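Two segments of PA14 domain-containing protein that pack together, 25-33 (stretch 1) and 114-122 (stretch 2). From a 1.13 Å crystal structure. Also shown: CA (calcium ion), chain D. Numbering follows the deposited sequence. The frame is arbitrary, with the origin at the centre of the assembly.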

# COMPACT_ATOMS: atom_id res chain seq x y z
N THR A 25 0.35 13.85 -16.56
CA THR A 25 1.75 14.05 -16.30
C THR A 25 2.03 13.62 -14.85
O THR A 25 1.08 13.46 -14.07
CB THR A 25 2.14 15.55 -16.42
OG1 THR A 25 1.41 16.30 -15.47
CG2 THR A 25 1.91 16.11 -17.83
N ILE A 26 3.31 13.45 -14.51
CA ILE A 26 3.68 13.20 -13.09
C ILE A 26 4.06 14.55 -12.50
O ILE A 26 5.20 14.99 -12.59
CB ILE A 26 4.81 12.15 -12.95
CG1 ILE A 26 4.44 10.84 -13.66
CG2 ILE A 26 5.03 11.90 -11.46
CD1 ILE A 26 5.30 9.63 -13.38
N ASP A 27 3.08 15.20 -11.90
CA ASP A 27 3.22 16.55 -11.38
C ASP A 27 2.17 16.72 -10.31
O ASP A 27 1.05 17.13 -10.62
CB ASP A 27 3.05 17.55 -12.52
CG ASP A 27 3.21 18.99 -12.11
OD1 ASP A 27 3.74 19.28 -11.00
OD2 ASP A 27 2.82 19.80 -12.95
N PHE A 28 2.49 16.31 -9.09
CA PHE A 28 1.51 16.23 -8.02
C PHE A 28 2.00 16.89 -6.76
O PHE A 28 3.16 16.74 -6.37
CB PHE A 28 1.18 14.77 -7.70
CG PHE A 28 0.36 14.13 -8.76
CD1 PHE A 28 -0.97 14.41 -8.85
CD2 PHE A 28 0.91 13.27 -9.69
CE1 PHE A 28 -1.76 13.85 -9.83
CE2 PHE A 28 0.12 12.69 -10.69
CZ PHE A 28 -1.21 13.00 -10.76
N PHE A 29 1.09 17.62 -6.14
CA PHE A 29 1.34 18.18 -4.85
C PHE A 29 0.08 17.93 -4.03
O PHE A 29 -0.98 18.53 -4.34
CB PHE A 29 1.65 19.68 -4.94
CG PHE A 29 1.98 20.29 -3.63
CD1 PHE A 29 0.95 20.61 -2.68
CD2 PHE A 29 3.27 20.60 -3.28
CE1 PHE A 29 1.24 21.17 -1.47
CE2 PHE A 29 3.53 21.20 -2.08
CZ PHE A 29 2.52 21.46 -1.18
N TRP A 30 0.16 17.04 -3.04
CA TRP A 30 -1.02 16.57 -2.32
C TRP A 30 -1.18 17.19 -0.94
O TRP A 30 -2.21 16.98 -0.29
CB TRP A 30 -1.01 15.04 -2.26
CG TRP A 30 -1.23 14.39 -3.56
CD1 TRP A 30 -2.31 14.54 -4.39
CD2 TRP A 30 -0.38 13.45 -4.21
NE1 TRP A 30 -2.19 13.77 -5.50
CE2 TRP A 30 -1.02 13.07 -5.40
CE3 TRP A 30 0.86 12.89 -3.90
CZ2 TRP A 30 -0.46 12.13 -6.28
CZ3 TRP A 30 1.41 11.96 -4.80
CH2 TRP A 30 0.75 11.61 -5.95
N GLY A 31 -0.16 17.93 -0.46
CA GLY A 31 -0.26 18.47 0.87
C GLY A 31 -0.31 17.32 1.84
O GLY A 31 0.33 16.29 1.64
N VAL A 32 -1.14 17.47 2.86
CA VAL A 32 -1.33 16.39 3.83
C VAL A 32 -2.57 15.58 3.54
O VAL A 32 -2.96 14.75 4.37
CB VAL A 32 -1.33 16.87 5.31
CG1 VAL A 32 0.05 17.41 5.65
CG2 VAL A 32 -2.39 17.90 5.58
N ASN A 33 -3.21 15.79 2.39
CA ASN A 33 -4.42 15.04 2.05
C ASN A 33 -4.14 13.96 1.06
O ASN A 33 -3.09 13.90 0.46
CB ASN A 33 -5.46 15.96 1.49
CG ASN A 33 -6.02 16.83 2.57
OD1 ASN A 33 -6.28 16.36 3.70
ND2 ASN A 33 -6.14 18.09 2.29
N THR A 114 3.90 10.00 5.96
CA THR A 114 3.45 11.13 6.80
C THR A 114 3.78 12.48 6.19
O THR A 114 4.70 12.64 5.37
CB THR A 114 3.94 11.10 8.26
OG1 THR A 114 5.30 11.50 8.39
CG2 THR A 114 3.71 9.73 8.88
N GLY A 115 3.03 13.48 6.62
CA GLY A 115 3.27 14.85 6.22
C GLY A 115 2.92 15.10 4.78
O GLY A 115 2.11 14.40 4.16
N ASN A 116 3.52 16.15 4.25
CA ASN A 116 3.32 16.54 2.88
C ASN A 116 3.70 15.38 1.95
O ASN A 116 4.61 14.60 2.24
CB ASN A 116 4.23 17.74 2.55
CG ASN A 116 3.73 18.59 1.37
OD1 ASN A 116 2.76 18.26 0.67
ND2 ASN A 116 4.44 19.68 1.13
N GLY A 117 3.04 15.33 0.80
CA GLY A 117 3.35 14.41 -0.27
C GLY A 117 3.39 15.17 -1.58
O GLY A 117 2.46 15.88 -1.89
N PHE A 118 4.48 15.00 -2.34
CA PHE A 118 4.59 15.59 -3.66
C PHE A 118 5.57 14.77 -4.50
O PHE A 118 6.50 14.16 -3.96
CB PHE A 118 4.94 17.08 -3.62
CG PHE A 118 6.17 17.45 -2.85
CD1 PHE A 118 7.44 17.25 -3.38
CD2 PHE A 118 6.05 18.12 -1.64
CE1 PHE A 118 8.58 17.66 -2.68
CE2 PHE A 118 7.19 18.55 -0.96
CZ PHE A 118 8.43 18.31 -1.46
N VAL A 119 5.40 14.85 -5.82
CA VAL A 119 6.31 14.21 -6.74
C VAL A 119 6.13 14.89 -8.10
O VAL A 119 5.01 15.04 -8.61
CB VAL A 119 6.12 12.69 -6.80
CG1 VAL A 119 4.73 12.24 -7.17
CG2 VAL A 119 7.15 12.06 -7.72
N LYS A 120 7.24 15.29 -8.69
CA LYS A 120 7.25 15.98 -9.97
C LYS A 120 8.38 15.45 -10.82
O LYS A 120 9.53 15.45 -10.36
CB LYS A 120 7.46 17.50 -9.74
CG LYS A 120 7.39 18.41 -10.92
CD LYS A 120 7.42 19.88 -10.48
CE LYS A 120 7.86 20.90 -11.51
NZ LYS A 120 7.49 22.24 -11.03
N LEU A 121 8.07 15.04 -12.05
CA LEU A 121 9.07 14.51 -13.02
C LEU A 121 9.27 15.49 -14.17
O LEU A 121 8.32 15.78 -14.93
CB LEU A 121 8.59 13.17 -13.59
CG LEU A 121 9.53 12.53 -14.59
CD1 LEU A 121 10.83 12.09 -13.95
CD2 LEU A 121 8.80 11.40 -15.29
N GLU A 122 10.51 15.95 -14.28
CA GLU A 122 10.94 16.84 -15.36
C GLU A 122 11.99 16.15 -16.19
O GLU A 122 12.63 15.16 -15.76
CB GLU A 122 11.52 18.16 -14.79
CG GLU A 122 10.50 18.99 -14.03
CD GLU A 122 11.21 20.10 -13.31
OE1 GLU A 122 11.65 19.86 -12.17
OE2 GLU A 122 11.46 21.16 -13.93
CA CA D . 5.98 13.14 3.51
O HOH W 1 5.60 14.33 -16.07
O HOH W 2 4.75 21.93 -10.46

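The most unusual feature of this contact is the way its ladder ends: beside the last bond, the second stretch becomes a calcium-binding loop. The ion is held by T114 O at 2.3 Å and N116 O at 2.4 Å, with five further ligands from elsewhere in the structure. N116 thus gives its backbone carbonyl to the metal while its CA, on the same residue, lies 3.2 Å from G31 O in a CA-H...O contact. Metal site and strand pairing meet within one residue.

The pairing itself is antiparallel, with strand axes at 171° and 4.8 Å apart at closest approach. F28 and V119 form the hydrogen-bonded pair at its centre, F28 N to V119 O at 2.9 Å and V119 N to F28 O at 3.0 Å, both nearly straight. Further along, L121 N donates to I26 O at 2.9 Å, and W30 N donates to G117 O at 2.8 Å. The last bond, G117 N to G31 O at 3.0 Å, is bent, at 135°; the first stretch here runs into a type II' turn from W30 to N33. That turn is closed by N33 N to W30 O at 3.1 Å, and G31 occupies its second position with phi 64° and psi -141°. The rule to read here is that a position needing positive phi is best given to glycine.

Side chains sort by the alternation of the strands. F28 and V119 share a face, and V119 also reaches W30 and I26: its CG1 lies 4.1 Å from W30 CZ3 and 4.4 Å from F28 CB, and its CG2 is 4.3 Å from I26 CG2. I26 also meets L121, CB to CB at 4.0 Å; both point toward the opposing stretch and are buried.

The other face carries D27, F29, F118 and K120. Here the two phenylalanines sit across a non-hydrogen-bonded pair, CA atoms 4.3 Å apart, yet their rings take different rotamers, t for F29 and p for F118. The planes are within 6° of parallel, but the centroids are 5.9 Å apart and the rings barely overlap; the closer packing is F29 CD2 against F118 CB at 3.9 Å. Cross-strand aromatic neighbours, then, need not stack. The N116 side chain lies over one face of the F29 ring.

D27 and K120 are also directly cross-strand, but a water joins their charged ends, donating to D27 OD1 at 2.9 Å and accepting from K120 NZ at 2.8 Å. The lysine is extended, all four chi angles t, and its NZ lies 4.8 Å from D27 OD1, too far for a direct bond; the water spans the gap.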